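VP24 (White spot syndrome virus, PDB 5HLJ) is a major envelope protein of the virus, a beta-rich structural component that is probably anchored in the viral membrane by a transmembrane helix. Local coordinates at residues 93-107 against 134-147. Sequence-based numbering, arbitrary orientation.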
loop_
_atom_site.group_PDB
_atom_site.type_symbol
_atom_site.label_atom_id
_atom_site.label_comp_id
_atom_site.label_asym_id
_atom_site.label_seq_id
_atom_site.Cartn_x
_atom_site.Cartn_y
_atom_site.Cartn_z
ATOM N N LEU A 93 -4.999 -9.296 14.573
ATOM C CA LEU A 93 -4.943 -8.150 15.464
ATOM C C LEU A 93 -6.374 -7.856 15.919
ATOM O O LEU A 93 -7.242 -7.589 15.092
ATOM C CB LEU A 93 -4.333 -6.918 14.775
ATOM C CG LEU A 93 -4.475 -5.655 15.632
ATOM C CD1 LEU A 93 -3.502 -5.687 16.831
ATOM C CD2 LEU A 93 -4.333 -4.377 14.814
ATOM N N TYR A 94 -6.629 -7.946 17.219
ATOM C CA TYR A 94 -7.933 -7.584 17.748
ATOM C C TYR A 94 -7.722 -6.379 18.650
ATOM O O TYR A 94 -7.274 -6.515 19.800
ATOM C CB TYR A 94 -8.583 -8.756 18.509
ATOM C CG TYR A 94 -10.027 -8.501 18.899
ATOM C CD1 TYR A 94 -11.081 -9.062 18.183
ATOM C CD2 TYR A 94 -10.336 -7.682 19.984
ATOM C CE1 TYR A 94 -12.411 -8.811 18.550
ATOM C CE2 TYR A 94 -11.638 -7.422 20.347
ATOM C CZ TYR A 94 -12.678 -7.984 19.635
ATOM O OH TYR A 94 -13.975 -7.695 20.027
ATOM N N ALA A 95 -8.025 -5.194 18.125
ATOM C CA ALA A 95 -7.679 -3.969 18.826
ATOM C C ALA A 95 -8.905 -3.175 19.242
ATOM O O ALA A 95 -9.934 -3.201 18.568
ATOM C CB ALA A 95 -6.769 -3.103 17.963
ATOM N N ARG A 96 -8.772 -2.465 20.359
ATOM C CA ARG A 96 -9.791 -1.534 20.812
ATOM C C ARG A 96 -9.205 -0.142 20.661
ATOM O O ARG A 96 -8.092 0.133 21.123
ATOM C CB ARG A 96 -10.212 -1.824 22.264
ATOM C CG ARG A 96 -10.747 -3.254 22.495
ATOM C CD ARG A 96 -12.184 -3.425 21.995
ATOM N NE ARG A 96 -13.136 -2.665 22.817
ATOM C CZ ARG A 96 -14.360 -2.325 22.421
ATOM N NH1 ARG A 96 -14.784 -2.669 21.211
ATOM N NH2 ARG A 96 -15.153 -1.622 23.222
ATOM N N VAL A 97 -9.936 0.730 19.985
ATOM C CA VAL A 97 -9.413 2.032 19.632
ATOM C C VAL A 97 -10.366 3.122 20.075
ATOM O O VAL A 97 -11.501 3.202 19.605
ATOM C CB VAL A 97 -9.156 2.163 18.104
ATOM C CG1 VAL A 97 -8.571 3.536 17.763
ATOM C CG2 VAL A 97 -8.226 1.073 17.622
ATOM N N TYR A 98 -9.881 3.975 20.975
ATOM C CA TYR A 98 -10.651 5.110 21.438
ATOM C C TYR A 98 -10.358 6.328 20.572
ATOM O O TYR A 98 -9.241 6.839 20.564
ATOM C CB TYR A 98 -10.346 5.405 22.911
ATOM C CG TYR A 98 -11.189 6.506 23.514
ATOM C CD1 TYR A 98 -12.540 6.618 23.204
ATOM C CD2 TYR A 98 -10.644 7.411 24.424
ATOM C CE1 TYR A 98 -13.319 7.616 23.752
ATOM C CE2 TYR A 98 -11.423 8.417 24.986
ATOM C CZ TYR A 98 -12.756 8.513 24.648
ATOM O OH TYR A 98 -13.542 9.506 25.200
ATOM N N ASN A 99 -11.372 6.777 19.844
ATOM C CA ASN A 99 -11.288 7.982 19.041
ATOM C C ASN A 99 -11.855 9.159 19.817
ATOM O O ASN A 99 -13.080 9.349 19.897
ATOM C CB ASN A 99 -12.030 7.809 17.707
ATOM C CG ASN A 99 -12.039 9.088 16.867
ATOM O OD1 ASN A 99 -11.296 10.034 17.142
ATOM N ND2 ASN A 99 -12.884 9.116 15.834
ATOM N N ASN A 100 -10.953 9.948 20.388
ATOM C CA ASN A 100 -11.345 11.129 21.138
ATOM C C ASN A 100 -10.945 12.409 20.399
ATOM O O ASN A 100 -10.508 13.370 21.018
ATOM C CB ASN A 100 -10.725 11.106 22.540
ATOM C CG ASN A 100 -11.489 11.980 23.535
ATOM O OD1 ASN A 100 -12.626 12.403 23.282
ATOM N ND2 ASN A 100 -10.871 12.238 24.672
ATOM N N THR A 101 -11.079 12.396 19.075
ATOM C CA THR A 101 -10.964 13.600 18.266
ATOM C C THR A 101 -12.376 14.138 18.016
ATOM O O THR A 101 -13.359 13.579 18.505
ATOM C CB THR A 101 -10.240 13.344 16.911
ATOM O OG1 THR A 101 -11.103 12.628 16.017
ATOM C CG2 THR A 101 -8.956 12.551 17.109
ATOM N N LYS A 102 -12.484 15.217 17.257
ATOM C CA LYS A 102 -13.787 15.817 16.999
ATOM C C LYS A 102 -14.480 15.237 15.764
ATOM O O LYS A 102 -15.574 15.667 15.413
ATOM C CB LYS A 102 -13.649 17.331 16.839
ATOM C CG LYS A 102 -13.214 18.074 18.099
ATOM C CD LYS A 102 -13.035 19.561 17.800
ATOM C CE LYS A 102 -12.556 20.349 19.016
ATOM N NZ LYS A 102 -12.303 21.788 18.680
ATOM N N ARG A 103 -13.863 14.262 15.102
ATOM C CA ARG A 103 -14.500 13.665 13.927
ATOM C C ARG A 103 -14.326 12.164 13.824
ATOM O O ARG A 103 -13.377 11.595 14.350
ATOM C CB ARG A 103 -13.976 14.299 12.644
ATOM C CG ARG A 103 -14.708 15.552 12.260
ATOM C CD ARG A 103 -14.351 16.012 10.857
ATOM N NE ARG A 103 -14.531 15.000 9.817
ATOM C CZ ARG A 103 -14.565 15.290 8.518
ATOM N NH1 ARG A 103 -14.429 16.547 8.122
ATOM N NH2 ARG A 103 -14.742 14.338 7.611
ATOM N N ASP A 104 -15.276 11.539 13.141
ATOM C CA ASP A 104 -15.125 10.170 12.686
ATOM C C ASP A 104 -13.852 10.020 11.848
ATOM O O ASP A 104 -13.481 10.925 11.096
ATOM C CB ASP A 104 -16.342 9.750 11.869
ATOM C CG ASP A 104 -17.575 9.506 12.734
ATOM O OD1 ASP A 104 -18.649 9.225 12.157
ATOM O OD2 ASP A 104 -17.470 9.550 13.981
ATOM N N ILE A 105 -13.190 8.878 11.999
ATOM C CA ILE A 105 -11.995 8.545 11.235
ATOM C C ILE A 105 -12.191 7.212 10.536
ATOM O O ILE A 105 -12.678 6.267 11.152
ATOM C CB ILE A 105 -10.763 8.442 12.138
ATOM C CG1 ILE A 105 -10.483 9.784 12.812
ATOM C CG2 ILE A 105 -9.568 7.934 11.351
ATOM C CD1 ILE A 105 -9.449 9.685 13.886
ATOM N N THR A 106 -11.833 7.123 9.259
ATOM C CA THR A 106 -11.826 5.828 8.589
ATOM C C THR A 106 -10.390 5.302 8.507
ATOM O O THR A 106 -9.462 6.030 8.127
ATOM C CB THR A 106 -12.452 5.884 7.162
ATOM O OG1 THR A 106 -13.801 6.377 7.236
ATOM C CG2 THR A 106 -12.482 4.480 6.519
ATOM N N VAL A 107 -10.195 4.054 8.906
ATOM C CA VAL A 107 -8.942 3.383 8.606
ATOM C C VAL A 107 -9.098 2.726 7.233
ATOM O O VAL A 107 -9.832 1.758 7.087
ATOM C CB VAL A 107 -8.559 2.355 9.693
ATOM C CG1 VAL A 107 -7.171 1.773 9.422
ATOM C CG2 VAL A 107 -8.572 3.026 11.059
ATOM N N PRO A 134 -11.950 -1.874 5.336
ATOM C CA PRO A 134 -11.991 -0.499 5.856
ATOM C C PRO A 134 -12.934 -0.379 7.052
ATOM O O PRO A 134 -14.014 -0.945 7.025
ATOM C CB PRO A 134 -12.501 0.321 4.665
ATOM C CG PRO A 134 -12.063 -0.482 3.462
ATOM C CD PRO A 134 -12.165 -1.924 3.878
ATOM N N THR A 135 -12.499 0.339 8.083
ATOM C CA THR A 135 -13.175 0.375 9.370
ATOM C C THR A 135 -13.335 1.792 9.874
ATOM O O THR A 135 -12.344 2.524 9.984
ATOM C CB THR A 135 -12.389 -0.398 10.434
ATOM O OG1 THR A 135 -12.233 -1.764 10.031
ATOM C CG2 THR A 135 -13.095 -0.306 11.794
ATOM N N VAL A 136 -14.569 2.179 10.195
ATOM C CA VAL A 136 -14.827 3.503 10.742
ATOM C C VAL A 136 -14.563 3.535 12.254
ATOM O O VAL A 136 -15.052 2.690 13.008
ATOM C CB VAL A 136 -16.272 3.967 10.467
ATOM C CG1 VAL A 136 -16.522 5.341 11.108
ATOM C CG2 VAL A 136 -16.529 4.029 8.977
ATOM N N LEU A 137 -13.758 4.495 12.693
ATOM C CA LEU A 137 -13.604 4.734 14.120
ATOM C C LEU A 137 -14.543 5.892 14.501
ATOM O O LEU A 137 -14.254 7.061 14.242
ATOM C CB LEU A 137 -12.147 5.046 14.479
ATOM C CG LEU A 137 -11.067 4.113 13.901
ATOM C CD1 LEU A 137 -9.643 4.655 14.158
ATOM C CD2 LEU A 137 -11.187 2.713 14.453
ATOM N N LYS A 138 -15.691 5.554 15.069
ATOM C CA LYS A 138 -16.659 6.571 15.475
ATOM C C LYS A 138 -16.066 7.412 16.613
ATOM O O LYS A 138 -15.395 6.881 17.502
ATOM C CB LYS A 138 -17.970 5.913 15.907
ATOM C CG LYS A 138 -18.617 5.058 14.835
ATOM C CD LYS A 138 -19.091 5.911 13.683
ATOM C CE LYS A 138 -20.287 6.763 14.098
ATOM N NZ LYS A 138 -20.880 7.490 12.944
ATOM N N LYS A 139 -16.280 8.719 16.568
ATOM C CA LYS A 139 -15.763 9.584 17.624
ATOM C C LYS A 139 -16.537 9.436 18.948
ATOM O O LYS A 139 -17.734 9.165 18.949
ATOM C CB LYS A 139 -15.776 11.036 17.168
ATOM C CG LYS A 139 -17.152 11.622 16.956
ATOM C CD LYS A 139 -17.025 13.113 16.669
ATOM C CE LYS A 139 -18.390 13.771 16.602
ATOM N NZ LYS A 139 -19.321 13.004 15.739
ATOM N N ASN A 140 -15.821 9.619 20.057
ATOM C CA ASN A 140 -16.352 9.443 21.408
ATOM C C ASN A 140 -16.761 8.017 21.664
ATOM O O ASN A 140 -17.604 7.744 22.520
ATOM C CB ASN A 140 -17.539 10.373 21.670
ATOM C CG ASN A 140 -17.118 11.816 21.775
ATOM O OD1 ASN A 140 -17.575 12.670 21.010
ATOM N ND2 ASN A 140 -16.216 12.096 22.713
ATOM N N ARG A 141 -16.157 7.101 20.919
ATOM C CA ARG A 141 -16.497 5.709 21.066
ATOM C C ARG A 141 -15.240 4.869 21.067
ATOM O O ARG A 141 -14.214 5.267 20.508
ATOM C CB ARG A 141 -17.452 5.278 19.952
ATOM C CG ARG A 141 -18.324 4.102 20.336
ATOM C CD ARG A 141 -19.217 3.681 19.192
ATOM N NE ARG A 141 -20.140 4.744 18.784
ATOM C CZ ARG A 141 -20.992 4.627 17.766
ATOM N NH1 ARG A 141 -21.032 3.486 17.078
ATOM N NH2 ARG A 141 -21.800 5.637 17.446
ATOM N N ILE A 142 -15.303 3.728 21.743
ATOM C CA ILE A 142 -14.262 2.730 21.613
ATOM C C ILE A 142 -14.690 1.769 20.503
ATOM O O ILE A 142 -15.809 1.254 20.506
ATOM C CB ILE A 142 -14.021 1.988 22.931
ATOM C CG1 ILE A 142 -13.855 3.005 24.068
ATOM C CG2 ILE A 142 -12.791 1.098 22.840
ATOM C CD1 ILE A 142 -13.562 2.377 25.404
ATOM N N ASN A 143 -13.800 1.554 19.541
ATOM C CA ASN A 143 -14.122 0.791 18.343
ATOM C C ASN A 143 -13.271 -0.458 18.225
ATOM O O ASN A 143 -12.105 -0.464 18.623
ATOM C CB ASN A 143 -13.912 1.641 17.093
ATOM C CG ASN A 143 -14.616 2.978 17.160
ATOM O OD1 ASN A 143 -15.729 3.133 16.643
ATOM N ND2 ASN A 143 -13.958 3.968 17.778
ATOM N N THR A 144 -13.838 -1.512 17.660
ATOM C CA THR A 144 -13.041 -2.680 17.345
ATOM C C THR A 144 -12.343 -2.481 15.996
ATOM O O THR A 144 -12.947 -2.005 15.029
ATOM C CB THR A 144 -13.910 -3.951 17.352
ATOM O OG1 THR A 144 -14.349 -4.178 18.693
ATOM C CG2 THR A 144 -13.113 -5.172 16.898
ATOM N N LEU A 145 -11.053 -2.796 15.962
ATOM C CA LEU A 145 -10.263 -2.710 14.735
ATOM C C LEU A 145 -9.494 -4.001 14.568
ATOM O O LEU A 145 -8.800 -4.428 15.488
ATOM C CB LEU A 145 -9.304 -1.516 14.769
ATOM C CG LEU A 145 -8.339 -1.309 13.591
ATOM C CD1 LEU A 145 -9.087 -1.032 12.316
ATOM C CD2 LEU A 145 -7.364 -0.140 13.863
ATOM N N VAL A 146 -9.641 -4.654 13.416
ATOM C CA VAL A 146 -8.940 -5.914 13.215
ATOM C C VAL A 146 -8.291 -6.002 11.834
ATOM O O VAL A 146 -8.745 -5.389 10.866
ATOM C CB VAL A 146 -9.890 -7.168 13.399
ATOM C CG1 VAL A 146 -10.871 -6.980 14.546
ATOM C CG2 VAL A 146 -10.639 -7.498 12.138
ATOM N N PHE A 147 -7.215 -6.772 11.755
ATOM C CA PHE A 147 -6.743 -7.269 10.474
ATOM C C PHE A 147 -6.213 -8.672 10.714
ATOM O O PHE A 147 -5.841 -9.023 11.845
ATOM C CB PHE A 147 -5.683 -6.340 9.847
ATOM C CG PHE A 147 -4.311 -6.448 10.469
ATOM C CD1 PHE A 147 -3.420 -7.423 10.056
ATOM C CD2 PHE A 147 -3.908 -5.554 11.444
ATOM C CE1 PHE A 147 -2.165 -7.525 10.624
ATOM C CE2 PHE A 147 -2.646 -5.644 12.012
ATOM C CZ PHE A 147 -1.778 -6.638 11.610
HETATM O O HOH W 1 -16.319 9.279 24.932
#
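Asn-99 reaches from the end of strand 93-99 to the turn at 138-141, and its side chain is worth following outward. CB rests 3.5 Å from Lys-138 O. With CG anti to the backbone N (chi1 176°), the amide lies beside Lys-139 CA. ND2 then spends both its hydrogens near the amide plane: one goes to Leu-137 O at 2.9 Å, the other to Arg-103 O. OD1 turns back to its own loop and accepts from Thr-101 N, making an Asx turn, and from Thr-101 OG1 on a lone pair. Four bonds thus fix the rotation of this buried amide. Leu-137 O is shared, since Ile-105 N approaches it from the opposite face of the carbonyl plane. Asn-143 does similar work from strand 141-147: its ND2 bonds Val-97 O at 3.2 Å and Lys-138 O, while OD1 takes Lys-138 N. Asp-104 ties down the turn through OD2 to Lys-139 N (3.0 Å) and a salt bridge from OD1 to Lys-138 NZ (2.9 Å); OD1 also meets Asn-172. Deeper in, Leu-137 CD1 sits between Val-107 CG2 (3.7 Å) and Val-97 CG1 (3.9 Å). Antiparallel pairing joins 93-99 to 141-147 and 105-107 to 135-137; each segment steps from one pair to the other, through an Asx turn or a type II turn, within a mixed beta sheet.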